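Local coordinates for carbonic anhydrase (Glaciozyma antarctica, PDB 5ZTP), which probably catalyses the reversible hydration of carbon dioxide to bicarbonate and a proton in a cold-adapted yeast, as carbonic anhydrases do, at residues Leu25-Gly30 / Glu78-Arg83; Glu84-His89 / Val152-Arg157; Gly94-Arg99 / Leu125-Val130; Gln102-Val107 / Ala118-Ala123. All coordinates share one frame; numbering follows the deposited sequence.

Contact 1. Residues Leu25-Gly30 / Glu78-Arg83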
loop_
_atom_site.group_PDB
_atom_site.type_symbol
_atom_site.label_atom_id
_atom_site.label_comp_id
_atom_site.label_asym_id
_atom_site.label_seq_id
_atom_site.Cartn_x
_atom_site.Cartn_y
_atom_site.Cartn_z
ATOM N N LEU A 25 -7.816 17.217 -9.219
ATOM C CA LEU A 25 -8.579 16.316 -8.413
ATOM C C LEU A 25 -8.228 16.634 -6.965
ATOM O O LEU A 25 -7.057 16.770 -6.617
ATOM C CB LEU A 25 -8.152 14.900 -8.723
ATOM C CG LEU A 25 -8.562 14.294 -10.050
ATOM C CD1 LEU A 25 -7.614 13.143 -10.384
ATOM C CD2 LEU A 25 -9.978 13.794 -9.897
ATOM N N PRO A 26 -9.223 16.727 -6.104
ATOM C CA PRO A 26 -8.916 17.025 -4.729
ATOM C C PRO A 26 -8.662 15.785 -3.859
ATOM O O PRO A 26 -8.724 14.650 -4.315
ATOM C CB PRO A 26 -10.183 17.732 -4.278
ATOM C CG PRO A 26 -11.254 16.966 -5.002
ATOM C CD PRO A 26 -10.667 16.578 -6.331
ATOM N N LEU A 27 -8.444 16.038 -2.579
ATOM C CA LEU A 27 -8.032 15.026 -1.614
ATOM C C LEU A 27 -9.012 13.870 -1.323
ATOM O O LEU A 27 -8.610 12.722 -1.426
ATOM C CB LEU A 27 -7.615 15.747 -0.312
ATOM C CG LEU A 27 -6.828 15.005 0.773
ATOM C CD1 LEU A 27 -5.822 14.005 0.208
ATOM C CD2 LEU A 27 -6.125 16.008 1.666
ATOM N N PRO A 28 -10.275 14.154 -0.921
ATOM C CA PRO A 28 -11.112 13.033 -0.493
ATOM C C PRO A 28 -11.451 12.169 -1.674
ATOM O O PRO A 28 -11.821 12.717 -2.694
ATOM C CB PRO A 28 -12.376 13.689 0.077
ATOM C CG PRO A 28 -12.339 15.099 -0.304
ATOM C CD PRO A 28 -10.972 15.447 -0.808
ATOM N N PRO A 29 -11.315 10.820 -1.558
ATOM C CA PRO A 29 -11.574 9.949 -2.722
ATOM C C PRO A 29 -13.016 10.001 -3.233
ATOM O O PRO A 29 -13.932 9.869 -2.453
ATOM C CB PRO A 29 -11.249 8.533 -2.194
ATOM C CG PRO A 29 -10.432 8.744 -0.974
ATOM C CD PRO A 29 -10.948 10.017 -0.374
ATOM N N GLY A 30 -13.182 10.165 -4.538
ATOM C CA GLY A 30 -14.495 10.247 -5.167
ATOM C C GLY A 30 -15.488 9.115 -4.935
ATOM O O GLY A 30 -16.668 9.383 -4.725
ATOM N N GLU A 78 -12.151 8.411 8.819
ATOM C CA GLU A 78 -12.499 9.461 9.808
ATOM C C GLU A 78 -12.090 10.854 9.318
ATOM O O GLU A 78 -12.672 11.874 9.695
ATOM C CB GLU A 78 -11.802 9.195 11.162
ATOM C CG GLU A 78 -11.888 7.765 11.693
ATOM C CD GLU A 78 -13.248 7.410 12.274
ATOM O OE1 GLU A 78 -13.867 8.249 12.927
ATOM O OE2 GLU A 78 -13.720 6.282 12.083
ATOM N N LEU A 79 -11.064 10.876 8.478
ATOM C CA LEU A 79 -10.568 12.114 7.909
ATOM C C LEU A 79 -11.036 12.362 6.479
ATOM O O LEU A 79 -11.280 13.489 6.116
ATOM C CB LEU A 79 -9.051 12.128 7.946
ATOM C CG LEU A 79 -8.470 13.053 9.020
ATOM C CD1 LEU A 79 -8.873 12.681 10.443
ATOM C CD2 LEU A 79 -6.965 13.025 8.867
ATOM N N LEU A 80 -11.163 11.323 5.671
ATOM C CA LEU A 80 -11.470 11.499 4.254
ATOM C C LEU A 80 -12.738 10.682 3.853
ATOM O O LEU A 80 -13.520 10.321 4.726
ATOM C CB LEU A 80 -10.229 11.099 3.467
ATOM C CG LEU A 80 -8.969 11.844 3.960
ATOM C CD1 LEU A 80 -7.672 11.154 3.563
ATOM C CD2 LEU A 80 -8.991 13.273 3.450
ATOM N N GLY A 81 -12.965 10.424 2.558
ATOM C CA GLY A 81 -14.016 9.433 2.102
ATOM C C GLY A 81 -14.906 8.881 3.236
ATOM O O GLY A 81 -15.715 9.623 3.770
ATOM N N THR A 82 -14.863 7.607 3.609
ATOM C CA THR A 82 -14.751 6.423 2.774
ATOM C C THR A 82 -15.617 5.486 3.599
ATOM O O THR A 82 -15.400 5.302 4.784
ATOM C CB THR A 82 -13.336 5.768 2.585
ATOM O OG1 THR A 82 -12.945 4.972 3.724
ATOM C CG2 THR A 82 -12.299 6.767 2.246
ATOM N N ARG A 83 -16.629 4.924 2.989
ATOM C CA ARG A 83 -17.492 4.024 3.715
ATOM C C ARG A 83 -17.551 2.714 2.967
ATOM O O ARG A 83 -18.479 1.901 3.166
ATOM C CB ARG A 83 -18.870 4.642 3.969
ATOM C CG ARG A 83 -19.343 5.633 2.933
ATOM C CD ARG A 83 -19.279 5.148 1.469
ATOM N NE ARG A 83 -19.937 3.974 0.864
ATOM C CZ ARG A 83 -21.104 3.436 1.168
ATOM N NH1 ARG A 83 -21.505 2.420 0.417
ATOM N NH2 ARG A 83 -21.834 3.856 2.201
#

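Contact 2. Residues Glu84-His89 / Val152-Arg157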
loop_
_atom_site.group_PDB
_atom_site.type_symbol
_atom_site.label_atom_id
_atom_site.label_comp_id
_atom_site.label_asym_id
_atom_site.label_seq_id
_atom_site.Cartn_x
_atom_site.Cartn_y
_atom_site.Cartn_z
ATOM N N GLU A 84 -16.514 2.494 2.146
ATOM C CA GLU A 84 -16.303 1.202 1.527
ATOM C C GLU A 84 -14.877 0.732 1.627
ATOM O O GLU A 84 -13.934 1.489 1.393
ATOM C CB GLU A 84 -16.739 1.225 0.068
ATOM C CG GLU A 84 -16.453 -0.082 -0.654
ATOM C CD GLU A 84 -17.295 -0.294 -1.879
ATOM O OE1 GLU A 84 -17.878 0.687 -2.397
ATOM O OE2 GLU A 84 -17.358 -1.468 -2.302
ATOM N N VAL A 85 -14.747 -0.548 1.966
ATOM C CA VAL A 85 -13.476 -1.266 1.898
ATOM C C VAL A 85 -13.598 -2.480 1.011
ATOM O O VAL A 85 -14.419 -3.358 1.260
ATOM C CB VAL A 85 -13.027 -1.752 3.295
ATOM C CG1 VAL A 85 -11.686 -2.496 3.222
ATOM C CG2 VAL A 85 -12.961 -0.565 4.255
ATOM N N ILE A 86 -12.754 -2.539 -0.005
ATOM C CA ILE A 86 -12.537 -3.777 -0.754
ATOM C C ILE A 86 -11.168 -4.409 -0.414
ATOM O O ILE A 86 -10.125 -3.770 -0.643
ATOM C CB ILE A 86 -12.557 -3.492 -2.250
ATOM C CG1 ILE A 86 -13.807 -2.682 -2.623
ATOM C CG2 ILE A 86 -12.459 -4.793 -3.032
ATOM C CD1 ILE A 86 -13.924 -2.353 -4.105
ATOM N N VAL A 87 -11.173 -5.639 0.142
ATOM C CA VAL A 87 -9.920 -6.414 0.443
ATOM C C VAL A 87 -9.527 -7.272 -0.750
ATOM O O VAL A 87 -10.353 -7.957 -1.327
ATOM C CB VAL A 87 -10.029 -7.340 1.704
ATOM C CG1 VAL A 87 -8.815 -8.234 1.841
ATOM C CG2 VAL A 87 -10.125 -6.543 2.981
ATOM N N ILE A 88 -8.264 -7.232 -1.126
ATOM C CA ILE A 88 -7.786 -8.105 -2.183
ATOM C C ILE A 88 -6.530 -8.822 -1.733
ATOM O O ILE A 88 -5.454 -8.208 -1.578
ATOM C CB ILE A 88 -7.468 -7.360 -3.491
ATOM C CG1 ILE A 88 -8.665 -6.480 -3.930
ATOM C CG2 ILE A 88 -7.098 -8.365 -4.578
ATOM C CD1 ILE A 88 -8.329 -5.450 -5.002
ATOM N N HIS A 89 -6.711 -10.123 -1.492
ATOM C CA HIS A 89 -5.596 -11.067 -1.453
ATOM C C HIS A 89 -5.509 -11.822 -2.768
ATOM O O HIS A 89 -6.483 -11.915 -3.522
ATOM C CB HIS A 89 -5.729 -12.069 -0.301
ATOM C CG HIS A 89 -5.735 -11.426 1.044
ATOM N ND1 HIS A 89 -5.954 -12.136 2.199
ATOM C CD2 HIS A 89 -5.584 -10.133 1.411
ATOM C CE1 HIS A 89 -5.922 -11.305 3.223
ATOM N NE2 HIS A 89 -5.705 -10.083 2.771
ATOM N N VAL A 152 -19.432 -0.711 4.118
ATOM C CA VAL A 152 -19.583 -1.944 3.302
ATOM C C VAL A 152 -18.203 -2.497 3.125
ATOM O O VAL A 152 -17.266 -1.754 2.819
ATOM C CB VAL A 152 -20.247 -1.807 1.883
ATOM C CG1 VAL A 152 -21.370 -0.781 1.884
ATOM C CG2 VAL A 152 -19.228 -1.525 0.786
ATOM N N ILE A 153 -18.088 -3.797 3.327
ATOM C CA ILE A 153 -16.791 -4.457 3.292
ATOM C C ILE A 153 -16.927 -5.746 2.482
ATOM O O ILE A 153 -17.845 -6.537 2.713
ATOM C CB ILE A 153 -16.231 -4.739 4.735
ATOM C CG1 ILE A 153 -16.198 -3.459 5.586
ATOM C CG2 ILE A 153 -14.815 -5.290 4.668
ATOM C CD1 ILE A 153 -16.271 -3.712 7.070
ATOM N N SER A 154 -15.994 -5.944 1.556
ATOM C CA SER A 154 -15.966 -7.116 0.707
ATOM C C SER A 154 -14.530 -7.539 0.481
ATOM O O SER A 154 -13.609 -6.759 0.632
ATOM C CB SER A 154 -16.673 -6.856 -0.636
ATOM O OG SER A 154 -16.404 -5.558 -1.187
ATOM N N GLY A 155 -14.359 -8.804 0.130
ATOM C CA GLY A 155 -13.045 -9.404 -0.034
ATOM C C GLY A 155 -12.988 -10.284 -1.270
ATOM O O GLY A 155 -13.900 -11.112 -1.524
ATOM N N TYR A 156 -11.906 -10.102 -2.025
ATOM C CA TYR A 156 -11.732 -10.727 -3.314
ATOM C C TYR A 156 -10.374 -11.376 -3.394
ATOM O O TYR A 156 -9.390 -10.835 -2.880
ATOM C CB TYR A 156 -11.832 -9.679 -4.421
ATOM C CG TYR A 156 -13.229 -9.153 -4.589
ATOM C CD1 TYR A 156 -13.740 -8.222 -3.699
ATOM C CD2 TYR A 156 -14.058 -9.607 -5.619
ATOM C CE1 TYR A 156 -15.047 -7.755 -3.815
ATOM C CE2 TYR A 156 -15.350 -9.126 -5.759
ATOM C CZ TYR A 156 -15.852 -8.204 -4.848
ATOM O OH TYR A 156 -17.153 -7.736 -4.934
ATOM N N ARG A 157 -10.352 -12.552 -4.026
ATOM C CA ARG A 157 -9.142 -13.232 -4.443
ATOM C C ARG A 157 -8.804 -12.743 -5.822
ATOM O O ARG A 157 -9.473 -13.103 -6.790
ATOM C CB ARG A 157 -9.367 -14.749 -4.516
ATOM C CG ARG A 157 -8.204 -15.525 -5.158
ATOM C CD ARG A 157 -8.425 -17.023 -5.061
ATOM N NE ARG A 157 -9.523 -17.402 -5.936
ATOM C CZ ARG A 157 -10.448 -18.316 -5.667
ATOM N NH1 ARG A 157 -10.447 -18.997 -4.523
ATOM N NH2 ARG A 157 -11.400 -18.545 -6.561
#

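Contact 3. Residues Gly94-Arg99 / Leu125-Val130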
loop_
_atom_site.group_PDB
_atom_site.type_symbol
_atom_site.label_atom_id
_atom_site.label_comp_id
_atom_site.label_asym_id
_atom_site.label_seq_id
_atom_site.Cartn_x
_atom_site.Cartn_y
_atom_site.Cartn_z
ATOM N N GLY A 94 3.366 -14.488 -1.664
ATOM C CA GLY A 94 4.638 -14.737 -0.959
ATOM C C GLY A 94 4.467 -15.088 0.505
ATOM O O GLY A 94 5.339 -15.667 1.111
ATOM N N MET A 95 3.306 -14.745 1.047
ATOM C CA MET A 95 2.935 -15.006 2.431
ATOM C C MET A 95 2.432 -16.432 2.673
ATOM O O MET A 95 2.188 -16.815 3.825
ATOM C CB MET A 95 1.823 -14.028 2.832
ATOM C CG MET A 95 2.167 -12.567 2.625
ATOM S SD MET A 95 3.689 -12.030 3.415
ATOM C CE MET A 95 3.425 -12.491 5.129
ATOM N N LEU A 96 2.193 -17.181 1.598
ATOM C CA LEU A 96 1.905 -18.604 1.707
ATOM C C LEU A 96 3.211 -19.384 1.967
ATOM O O LEU A 96 3.195 -20.467 2.519
ATOM C CB LEU A 96 1.200 -19.124 0.440
ATOM C CG LEU A 96 -0.174 -18.546 0.088
ATOM C CD1 LEU A 96 -0.443 -18.660 -1.407
ATOM C CD2 LEU A 96 -1.303 -19.169 0.909
ATOM N N THR A 97 4.348 -18.820 1.612
ATOM C CA THR A 97 5.557 -19.607 1.530
ATOM C C THR A 97 6.382 -19.646 2.819
ATOM O O THR A 97 7.356 -20.390 2.875
ATOM C CB THR A 97 6.462 -19.071 0.416
ATOM O OG1 THR A 97 6.981 -17.785 0.796
ATOM C CG2 THR A 97 5.689 -18.966 -0.895
ATOM N N PHE A 98 6.035 -18.875 3.847
ATOM C CA PHE A 98 6.858 -18.892 5.063
ATOM C C PHE A 98 6.137 -18.622 6.394
ATOM O O PHE A 98 4.940 -18.306 6.451
ATOM C CB PHE A 98 8.015 -17.897 4.910
ATOM C CG PHE A 98 7.611 -16.472 5.139
ATOM C CD1 PHE A 98 6.920 -15.766 4.166
ATOM C CD2 PHE A 98 7.900 -15.830 6.337
ATOM C CE1 PHE A 98 6.539 -14.445 4.373
ATOM C CE2 PHE A 98 7.517 -14.499 6.545
ATOM C CZ PHE A 98 6.827 -13.813 5.557
ATOM N N ARG A 99 6.921 -18.771 7.460
ATOM C CA ARG A 99 6.466 -18.546 8.818
ATOM C C ARG A 99 7.367 -17.532 9.464
ATOM O O ARG A 99 8.497 -17.359 9.047
ATOM C CB ARG A 99 6.513 -19.834 9.601
ATOM C CG ARG A 99 5.317 -20.031 10.510
ATOM C CD ARG A 99 5.336 -21.445 11.080
ATOM N NE ARG A 99 6.665 -21.746 11.609
ATOM C CZ ARG A 99 7.273 -22.932 11.554
ATOM N NH1 ARG A 99 6.688 -23.982 10.999
ATOM N NH2 ARG A 99 8.498 -23.066 12.055
ATOM N N LEU A 125 2.653 -11.847 9.716
ATOM C CA LEU A 125 1.255 -11.954 9.284
ATOM C C LEU A 125 1.068 -12.888 8.044
ATOM O O LEU A 125 0.180 -12.682 7.218
ATOM C CB LEU A 125 0.662 -10.569 8.983
ATOM C CG LEU A 125 0.470 -9.349 9.906
ATOM C CD1 LEU A 125 1.190 -9.484 11.209
ATOM C CD2 LEU A 125 0.835 -8.063 9.206
ATOM N N GLU A 126 1.892 -13.940 7.956
ATOM C CA GLU A 126 1.744 -15.027 6.981
ATOM C C GLU A 126 0.382 -15.731 7.098
ATOM O O GLU A 126 -0.337 -15.594 8.087
ATOM C CB GLU A 126 2.905 -16.022 7.151
ATOM C CG GLU A 126 2.856 -16.903 8.402
ATOM C CD GLU A 126 3.633 -16.373 9.572
ATOM O OE1 GLU A 126 3.876 -15.160 9.638
ATOM O OE2 GLU A 126 4.003 -17.205 10.426
ATOM N N PHE A 127 0.015 -16.452 6.052
ATOM C CA PHE A 127 -1.196 -17.248 6.073
ATOM C C PHE A 127 -1.013 -18.509 5.256
ATOM O O PHE A 127 -0.225 -18.544 4.305
ATOM C CB PHE A 127 -2.442 -16.468 5.593
ATOM C CG PHE A 127 -2.258 -15.689 4.287
ATOM C CD1 PHE A 127 -2.517 -16.290 3.037
ATOM C CD2 PHE A 127 -1.879 -14.342 4.306
ATOM C CE1 PHE A 127 -2.357 -15.580 1.851
ATOM C CE2 PHE A 127 -1.719 -13.635 3.123
ATOM C CZ PHE A 127 -1.966 -14.250 1.896
ATOM N N PRO A 128 -1.735 -19.567 5.645
ATOM C CA PRO A 128 -1.642 -20.800 4.913
ATOM C C PRO A 128 -2.668 -20.882 3.762
ATOM O O PRO A 128 -2.502 -21.676 2.858
ATOM C CB PRO A 128 -1.913 -21.836 6.009
ATOM C CG PRO A 128 -2.936 -21.171 6.883
ATOM C CD PRO A 128 -2.619 -19.703 6.831
ATOM N N ASP A 129 -3.729 -20.092 3.792
ATOM C CA ASP A 129 -4.793 -20.238 2.796
ATOM C C ASP A 129 -5.218 -18.865 2.300
ATOM O O ASP A 129 -5.462 -17.953 3.117
ATOM C CB ASP A 129 -6.003 -20.983 3.392
ATOM C CG ASP A 129 -7.069 -21.294 2.357
ATOM O OD1 ASP A 129 -6.891 -22.307 1.657
ATOM O OD2 ASP A 129 -8.085 -20.561 2.248
ATOM N N VAL A 130 -5.333 -18.735 0.975
ATOM C CA VAL A 130 -5.623 -17.443 0.377
ATOM C C VAL A 130 -7.023 -17.016 0.717
ATOM O O VAL A 130 -7.245 -15.879 1.076
ATOM C CB VAL A 130 -5.460 -17.450 -1.134
ATOM C CG1 VAL A 130 -5.979 -16.155 -1.737
ATOM C CG2 VAL A 130 -4.002 -17.674 -1.493
#

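Contact 4. Residues Gln102-Val107 / Ala118-Ala123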
loop_
_atom_site.group_PDB
_atom_site.type_symbol
_atom_site.label_atom_id
_atom_site.label_comp_id
_atom_site.label_asym_id
_atom_site.label_seq_id
_atom_site.Cartn_x
_atom_site.Cartn_y
_atom_site.Cartn_z
ATOM N N GLN A 102 10.794 -18.521 10.693
ATOM C CA GLN A 102 11.713 -18.838 9.583
ATOM C C GLN A 102 12.341 -17.573 9.052
ATOM O O GLN A 102 13.563 -17.527 8.826
ATOM C CB GLN A 102 11.027 -19.531 8.416
ATOM C CG GLN A 102 10.203 -20.751 8.770
ATOM C CD GLN A 102 9.542 -21.342 7.549
ATOM O OE1 GLN A 102 8.806 -20.662 6.820
ATOM N NE2 GLN A 102 9.801 -22.608 7.309
ATOM N N LEU A 103 11.507 -16.543 8.862
ATOM C CA LEU A 103 11.997 -15.265 8.390
ATOM C C LEU A 103 12.950 -14.620 9.395
ATOM O O LEU A 103 13.990 -14.078 8.997
ATOM C CB LEU A 103 10.861 -14.294 8.089
ATOM C CG LEU A 103 11.396 -12.895 7.672
ATOM C CD1 LEU A 103 10.739 -12.449 6.385
ATOM C CD2 LEU A 103 11.245 -11.810 8.743
ATOM N N HIS A 104 12.585 -14.664 10.674
ATOM C CA HIS A 104 13.447 -14.142 11.721
ATOM C C HIS A 104 14.856 -14.708 11.617
ATOM O O HIS A 104 15.829 -13.949 11.535
ATOM C CB HIS A 104 12.880 -14.463 13.104
ATOM C CG HIS A 104 11.672 -13.673 13.442
ATOM N ND1 HIS A 104 10.890 -13.954 14.530
ATOM C CD2 HIS A 104 11.080 -12.638 12.802
ATOM C CE1 HIS A 104 9.873 -13.109 14.559
ATOM N NE2 HIS A 104 9.965 -12.302 13.518
ATOM N N GLY A 105 14.941 -16.045 11.616
ATOM C CA GLY A 105 16.214 -16.768 11.549
ATOM C C GLY A 105 17.021 -16.468 10.298
ATOM O O GLY A 105 18.260 -16.614 10.287
ATOM N N LEU A 106 16.316 -16.047 9.245
ATOM C CA LEU A 106 16.939 -15.703 7.969
ATOM C C LEU A 106 17.634 -14.373 8.058
ATOM O O LEU A 106 18.834 -14.271 7.850
ATOM C CB LEU A 106 15.867 -15.619 6.897
ATOM C CG LEU A 106 16.308 -15.669 5.457
ATOM C CD1 LEU A 106 16.965 -16.997 5.163
ATOM C CD2 LEU A 106 15.064 -15.522 4.603
ATOM N N VAL A 107 16.857 -13.360 8.408
ATOM C CA VAL A 107 17.351 -12.022 8.519
ATOM C C VAL A 107 18.454 -11.989 9.564
ATOM O O VAL A 107 19.393 -11.188 9.457
ATOM C CB VAL A 107 16.205 -11.068 8.892
ATOM C CG1 VAL A 107 16.713 -9.655 9.174
ATOM C CG2 VAL A 107 15.195 -11.050 7.763
ATOM N N ALA A 118 15.379 -6.752 17.156
ATOM C CA ALA A 118 14.521 -5.975 16.266
ATOM C C ALA A 118 13.768 -6.929 15.336
ATOM O O ALA A 118 12.534 -6.907 15.281
ATOM C CB ALA A 118 15.349 -4.967 15.486
ATOM N N VAL A 119 14.513 -7.813 14.658
ATOM C CA VAL A 119 13.909 -8.792 13.719
ATOM C C VAL A 119 12.804 -9.562 14.423
ATOM O O VAL A 119 11.743 -9.776 13.853
ATOM C CB VAL A 119 14.911 -9.773 13.005
ATOM C CG1 VAL A 119 16.374 -9.386 13.189
ATOM C CG2 VAL A 119 14.717 -11.217 13.439
ATOM N N ASP A 120 13.076 -9.951 15.672
ATOM C CA ASP A 120 12.212 -10.813 16.475
ATOM C C ASP A 120 10.907 -10.147 16.859
ATOM O O ASP A 120 9.964 -10.831 17.241
ATOM C CB ASP A 120 12.929 -11.215 17.757
ATOM C CG ASP A 120 13.846 -12.433 17.596
ATOM O OD1 ASP A 120 14.110 -12.943 16.480
ATOM O OD2 ASP A 120 14.294 -12.894 18.654
ATOM N N SER A 121 10.850 -8.823 16.749
ATOM C CA SER A 121 9.624 -8.068 17.005
ATOM C C SER A 121 8.663 -7.888 15.823
ATOM O O SER A 121 7.604 -7.303 15.982
ATOM C CB SER A 121 9.985 -6.688 17.562
ATOM O OG SER A 121 10.628 -5.863 16.607
ATOM N N LEU A 122 9.020 -8.390 14.649
ATOM C CA LEU A 122 8.108 -8.362 13.474
ATOM C C LEU A 122 7.127 -9.529 13.396
ATOM O O LEU A 122 7.531 -10.666 13.154
ATOM C CB LEU A 122 8.909 -8.422 12.175
ATOM C CG LEU A 122 9.699 -7.178 11.797
ATOM C CD1 LEU A 122 10.454 -7.528 10.525
ATOM C CD2 LEU A 122 8.791 -5.952 11.617
ATOM N N ALA A 123 5.846 -9.261 13.575
ATOM C CA ALA A 123 4.860 -10.255 13.229
ATOM C C ALA A 123 4.718 -10.106 11.726
ATOM O O ALA A 123 4.313 -9.028 11.244
ATOM C CB ALA A 123 3.549 -10.006 13.945
#

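Contact 1. Residues Leu25-Gly30 / Glu78-Arg83
Two connections at the margin of the mixed sheet meet here: the proline-rich lead-in to strand 33-38, residues 25-30, and the turn in 78-83 that takes the chain from helix 66-79 into strand 84-90. The backbones come nearest at P28 and L80, whose CA atoms lie 5.0 Å apart, and 194 Å² is buried between the segments. L80 makes the larger part of the packing from 78-83. Its CB points at the loop, and with CG anti to the carbonyl carbon (chi1 -53°) the CD2 methyl reaches CG of L27 at 3.9 Å. L27 has CG anti to its backbone N (chi1 -166°); the CD2 methyl of L80 thus sits against the branch point of L27, the two chains crossing obliquely. Beside them the ring of P29 lies along the turn: its CD is 4.1 Å from CB of L80 and also 3.6 Å from N of G81. CG of the same ring touches the CG2 methyl of T82 at 4.2 Å, just beyond the G81-T82 peptide, which is modelled as cis. H57 of strand 56-61 touches P29, L80 and T82, while D40 of the second subunit packs on L27. The hydroxyl of T82 is engaged with S76 in the preceding helix. No hydrogen bond joins the two segments, and P28 and P29 have no amide hydrogen to offer. Adhesion therefore rests on aliphatic carbon atoms and pyrrolidine rings fitted against a turn, a contact set by shape, with the polar hydroxyl of T82 satisfied within its own part of the chain.

Contact 2. Residues Glu84-His89 / Val152-Arg157
Strands 84-89 and 152-157 run parallel inside the main sheet, in an unbroken register from E84 beside V152 to H89 beside R157. The buried middle is the tightly packed part, with four regular bonds between V85 and Y156 whose angles at the hydrogen span 157° to 176°. N of V87 bonds to O of S154, and N of Y156 returns a bond to O of V87. V85 is gripped likewise, its N bonded to O of V152 and its O to N of S154. On the face that carries I86, S154 and Y156, the I86 CG2 methyl meets CD1 of the Y156 ring at 3.7 Å, and the hydroxyl oxygen OG of S154 lies at the ring's edge, in its plane. The far end is looser. The bond from N of H89 to O of Y156 is weak because it is bent, 129° at the hydrogen, and the partly exposed R157 turns its guanidinium to D131 and E159. At the opposite end E84, extended with CG anti to the backbone N, rests CG on V152 CG2 at 3.4 Å, while its carboxylate accepts from the backbone N atoms of Y3 and A4 of the second subunit. An alanine at E84 would remove both acceptors and the aliphatic chain over V152, and would probably weaken the hold on that subunit's N-terminal arm. Two amide donors on one buried carboxylate are consistent with its staying ionised, so a backbone ladder with mostly aliphatic flanks ends in a probably charged intersubunit contact.

Contact 3. Residues Gly94-Arg99 / Leu125-Val130
A single backbone bond joins the segments, from N of F127 to O of M95 (3.1 Å, 163°), the donor standing 39° out of the carbonyl plane, where residues 94-97 make a helix-like bend without regular helical bonds. M95 and L96 both come to the same side of the F127 ring, at different parts of its rim: CB of M95 makes an off-centre CH-pi contact, 4.1 Å from the ring centroid, and CD2 of L96 touches CD1 of the ring at 3.8 Å. The other branch of L96, CD1, meets CG2 of V130 at 3.7 Å. M95 is bent at chi2 and chi3, which folds its CE back to N of E126 at 3.5 Å. E126 lays its CB and CG along O of F98, but its carboxylate bonds to the S100 hydroxyl, and R99 is paired with D101. An alanine at F127 would remove the ring, and would probably loosen the packing of M95 and L96 against this loop. The contact joins the approaches to two helices: R99 is the N-cap residue of helix 100-108, and D129, its side chain bonded to N of E132, caps helix 130-143, while R71 and I75 of the second subunit pack on M95 and F98.

Contact 4. Residues Gln102-Val107 / Ala118-Ala123
H104 makes the hydrogen bond between helix 100-108 and the turn that follows helix 116-119. With CG anti to the carbonyl carbon (chi1 -72°), the ring leaves the helix and slides past V119 in the opposite direction, bringing NE2 to O of L122. That bond measures 3.0 Å at 156°; it lies almost in the ring plane and uses a lone pair of the carbonyl. One ring face is occupied by CA of D120, a CH-pi contact centred over the ring at 3.9 Å from its centroid and only 12° off the normal. O of V119 also comes near NE2, but its angle is too poor for a bond, so L122 holds the donor. Nearer the helix, CB of H104 meets the CG2 methyl of V119 at 3.7 Å. The other methyl of V119, CG1, turns to CG1 of V107 at 4.0 Å; V107 carries that branch anti to its backbone N. The receiving loop is itself well braced: V119 to L122 form a type I turn, and O of A118 accepts from both N and OG of S121. Together the bond in the plane and the CA over the face would limit the ring's rotation. The pair of helices lies at the dimer interface, packed against helix 66-79 of the second subunit: E78 of that helix meets L106 and V107, its L79 meets L103, and its V74 meets L122.

In the fold
Contacts 1 and 2 are joined directly, O of R83 lying 2.9 Å from N of V152 in a probable hydrogen bond. Contact 2 meets contact 3 through CG of R157 and CG1 of V130, 4.1 Å apart, and contact 3 meets contact 4 where CE2 of F98 touches CB of L103 at 3.7 Å. Contacts 1 and 4 lie on opposite sides of the chain's centre, their own centres about 36 Å apart, yet the dimer brings distant parts together: L79 of contact 1 packs on F98 of the second subunit. Sulfate ions, probably from crystallisation, lie about 4 Å from the side chains of L27 in contact 1 and M95 in contact 3.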